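Local atomic coordinates of Pvc2 (Photorhabdus asymbiotica subsp. asymbiotica, PDB entry 6J0B), a protein that probably forms part of the contractile sheath around the inner tube of an extracellular contractile injection system related to phage tails. Residues A[44-49]-A[84-89]. Residues are numbered along the deposited sequence; the frame is centred on the assembly and turned at random.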
ATOM      1  N   ASP A  44       3.432 -48.367 -64.396  1.00 83.23           N
ATOM      2  CA  ASP A  44       3.097 -47.224 -65.246  1.00 83.23           C
ATOM      3  C   ASP A  44       1.994 -46.336 -64.678  1.00 83.23           C
ATOM      4  O   ASP A  44       1.302 -45.653 -65.439  1.00 83.23           O
ATOM      5  CB  ASP A  44       2.736 -47.677 -66.665  1.00 83.23           C
ATOM      6  CG  ASP A  44       3.958 -47.884 -67.535  1.00 83.23           C
ATOM      7  OD1 ASP A  44       4.757 -46.935 -67.667  1.00 83.23           O
ATOM      8  OD2 ASP A  44       4.127 -48.995 -68.078  1.00 83.23           O
ATOM      9  N   ASN A  45       1.809 -46.318 -63.361  1.00 77.83           N
ATOM     10  CA  ASN A  45       1.054 -45.241 -62.737  1.00 77.83           C
ATOM     11  C   ASN A  45       1.595 -44.989 -61.339  1.00 77.83           C
ATOM     12  O   ASN A  45       1.948 -45.925 -60.617  1.00 77.83           O
ATOM     13  CB  ASN A  45      -0.460 -45.514 -62.686  1.00 77.83           C
ATOM     14  CG  ASN A  45      -0.801 -46.959 -62.391  1.00 77.83           C
ATOM     15  OD1 ASN A  45      -0.006 -47.701 -61.819  1.00 77.83           O
ATOM     16  ND2 ASN A  45      -2.002 -47.364 -62.782  1.00 77.83           N
ATOM     17  N   ALA A  46       1.672 -43.713 -60.981  1.00 68.40           N
ATOM     18  CA  ALA A  46       2.085 -43.300 -59.651  1.00 68.40           C
ATOM     19  C   ALA A  46       0.884 -43.315 -58.724  1.00 68.40           C
ATOM     20  O   ALA A  46      -0.194 -42.837 -59.087  1.00 68.40           O
ATOM     21  CB  ALA A  46       2.692 -41.900 -59.686  1.00 68.40           C
ATOM     22  N   ILE A  47       1.070 -43.858 -57.530  1.00 61.96           N
ATOM     23  CA  ILE A  47       0.019 -43.925 -56.527  1.00 61.96           C
ATOM     24  C   ILE A  47       0.363 -42.896 -55.463  1.00 61.96           C
ATOM     25  O   ILE A  47       1.337 -43.063 -54.720  1.00 61.96           O
ATOM     26  CB  ILE A  47      -0.119 -45.334 -55.933  1.00 61.96           C
ATOM     27  CG1 ILE A  47      -0.660 -46.309 -56.982  1.00 61.96           C
ATOM     28  CG2 ILE A  47      -1.053 -45.324 -54.739  1.00 61.96           C
ATOM     29  CD1 ILE A  47       0.395 -47.118 -57.708  1.00 61.96           C
ATOM     30  N   ARG A  48      -0.407 -41.815 -55.405  1.00 55.61           N
ATOM     31  CA  ARG A  48      -0.152 -40.789 -54.405  1.00 55.61           C
ATOM     32  C   ARG A  48      -0.612 -41.278 -53.043  1.00 55.61           C
ATOM     33  O   ARG A  48      -1.772 -41.664 -52.869  1.00 55.61           O
ATOM     34  CB  ARG A  48      -0.850 -39.480 -54.752  1.00 55.61           C
ATOM     35  CG  ARG A  48      -0.633 -38.431 -53.675  1.00 55.61           C
ATOM     36  CD  ARG A  48      -1.527 -37.226 -53.823  1.00 55.61           C
ATOM     37  NE  ARG A  48      -0.974 -36.247 -54.747  1.00 55.61           N
ATOM     38  CZ  ARG A  48      -1.361 -34.979 -54.801  1.00 55.61           C
ATOM     39  NH1 ARG A  48      -0.809 -34.149 -55.676  1.00 55.61           N
ATOM     40  NH2 ARG A  48      -2.298 -34.538 -53.973  1.00 55.61           N
ATOM     41  N   ILE A  49       0.298 -41.260 -52.082  1.00 53.35           N
ATOM     42  CA  ILE A  49       0.035 -41.702 -50.722  1.00 53.35           C
ATOM     43  C   ILE A  49       0.056 -40.461 -49.843  1.00 53.35           C
ATOM     44  O   ILE A  49       1.122 -39.892 -49.584  1.00 53.35           O
ATOM     45  CB  ILE A  49       1.066 -42.741 -50.269  1.00 53.35           C
ATOM     46  CG1 ILE A  49       0.941 -44.006 -51.116  1.00 53.35           C
ATOM     47  CG2 ILE A  49       0.881 -43.071 -48.833  1.00 53.35           C
ATOM     48  CD1 ILE A  49      -0.409 -44.669 -51.031  1.00 53.35           C
ATOM     49  N   TYR A  84       4.757 -40.288 -53.779  1.00 54.25           N
ATOM     50  CA  TYR A  84       4.297 -41.149 -54.855  1.00 54.25           C
ATOM     51  C   TYR A  84       5.038 -42.476 -54.803  1.00 54.25           C
ATOM     52  O   TYR A  84       6.158 -42.562 -54.297  1.00 54.25           O
ATOM     53  CB  TYR A  84       4.507 -40.492 -56.221  1.00 54.25           C
ATOM     54  CG  TYR A  84       3.660 -39.266 -56.454  1.00 54.25           C
ATOM     55  CD1 TYR A  84       4.106 -38.009 -56.076  1.00 54.25           C
ATOM     56  CD2 TYR A  84       2.416 -39.366 -57.056  1.00 54.25           C
ATOM     57  CE1 TYR A  84       3.334 -36.886 -56.288  1.00 54.25           C
ATOM     58  CE2 TYR A  84       1.638 -38.251 -57.272  1.00 54.25           C
ATOM     59  CZ  TYR A  84       2.102 -37.016 -56.886  1.00 54.25           C
ATOM     60  OH  TYR A  84       1.329 -35.900 -57.099  1.00 54.25           O
ATOM     61  N   LEU A  85       4.399 -43.515 -55.331  1.00 61.21           N
ATOM     62  CA  LEU A  85       4.969 -44.856 -55.387  1.00 61.21           C
ATOM     63  C   LEU A  85       4.986 -45.300 -56.842  1.00 61.21           C
ATOM     64  O   LEU A  85       3.945 -45.666 -57.393  1.00 61.21           O
ATOM     65  CB  LEU A  85       4.165 -45.835 -54.533  1.00 61.21           C
ATOM     66  CG  LEU A  85       4.574 -46.105 -53.087  1.00 61.21           C
ATOM     67  CD1 LEU A  85       4.396 -44.885 -52.214  1.00 61.21           C
ATOM     68  CD2 LEU A  85       3.770 -47.266 -52.541  1.00 61.21           C
ATOM     69  N   VAL A  86       6.160 -45.269 -57.463  1.00 65.65           N
ATOM     70  CA  VAL A  86       6.331 -45.653 -58.858  1.00 65.65           C
ATOM     71  C   VAL A  86       7.220 -46.885 -58.899  1.00 65.65           C
ATOM     72  O   VAL A  86       8.241 -46.938 -58.206  1.00 65.65           O
ATOM     73  CB  VAL A  86       6.940 -44.508 -59.690  1.00 65.65           C
ATOM     74  CG1 VAL A  86       6.967 -44.866 -61.161  1.00 65.65           C
ATOM     75  CG2 VAL A  86       6.160 -43.233 -59.485  1.00 65.65           C
ATOM     76  N   LYS A  87       6.825 -47.878 -59.693  1.00 75.15           N
ATOM     77  CA  LYS A  87       7.660 -49.057 -59.869  1.00 75.15           C
ATOM     78  C   LYS A  87       8.911 -48.706 -60.666  1.00 75.15           C
ATOM     79  O   LYS A  87       8.914 -47.788 -61.488  1.00 75.15           O
ATOM     80  CB  LYS A  87       6.881 -50.176 -60.558  1.00 75.15           C
ATOM     81  CG  LYS A  87       6.578 -51.333 -59.628  1.00 75.15           C
ATOM     82  CD  LYS A  87       5.753 -52.411 -60.294  1.00 75.15           C
ATOM     83  CE  LYS A  87       5.418 -53.510 -59.301  1.00 75.15           C
ATOM     84  NZ  LYS A  87       4.546 -54.554 -59.896  1.00 75.15           N
ATOM     85  N   THR A  88       9.984 -49.457 -60.413  1.00 75.48           N
ATOM     86  CA  THR A  88      11.315 -49.022 -60.815  1.00 75.48           C
ATOM     87  C   THR A  88      11.599 -49.206 -62.300  1.00 75.48           C
ATOM     88  O   THR A  88      12.486 -48.529 -62.829  1.00 75.48           O
ATOM     89  CB  THR A  88      12.379 -49.755 -59.987  1.00 75.48           C
ATOM     90  OG1 THR A  88      13.680 -49.280 -60.346  1.00 75.48           O
ATOM     91  CG2 THR A  88      12.314 -51.261 -60.209  1.00 75.48           C
ATOM     92  N   THR A  89      10.878 -50.087 -62.992  1.00 78.33           N
ATOM     93  CA  THR A  89      11.142 -50.293 -64.410  1.00 78.33           C
ATOM     94  C   THR A  89      10.365 -49.331 -65.291  1.00 78.33           C
ATOM     95  O   THR A  89      10.842 -48.969 -66.373  1.00 78.33           O
ATOM     96  CB  THR A  89      10.819 -51.731 -64.811  1.00 78.33           C
ATOM     97  OG1 THR A  89       9.447 -52.017 -64.510  1.00 78.33           O
ATOM     98  CG2 THR A  89      11.720 -52.688 -64.053  1.00 78.33           C
TER
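Arg48 and Tyr84 lie side by side and point the same way, and the edge of the guanidinium meets the phenol oxygen. The planes of the two groups stand 74° apart, which excludes a parallel stack. NH1 of Arg48 donates to OH of Tyr84 at 3.1 Å, with the oxygen almost exactly in the guanidinium plane, and NE adds a weak second bond to the same OH at 3.3 Å. A bend at chi3 (-85°) sets NE in place for this second bond. Nearer the backbone, Arg48 CB lies 3.7 Å from Tyr84 CE2. Ala46 CB approaches the same ring obliquely, 3.7 Å from Tyr84 CD2, and also meets Val86 CG2. Ile49 CG1 touches Leu85 CD1 at 3.7 Å, and Tyr55 of helix 52-58 packs on both residues. The strands run antiparallel at 148°, and two weak backbone hydrogen bonds join them, Ile47 N to Leu85 O (3.4 Å) and Leu85 N to Ile47 O. Strand 47-49 is the outermost strand on one side of the mixed sheet within this chain, next to strand 83-87, while Tyr84 also bonds through its backbone to Phe32 of the next strand. The contact thus combines apolar packing with one phenol oxygen that accepts an Arg48 NH1 bond and a weak one from NE; the guanidinium charge would probably polarise the phenol.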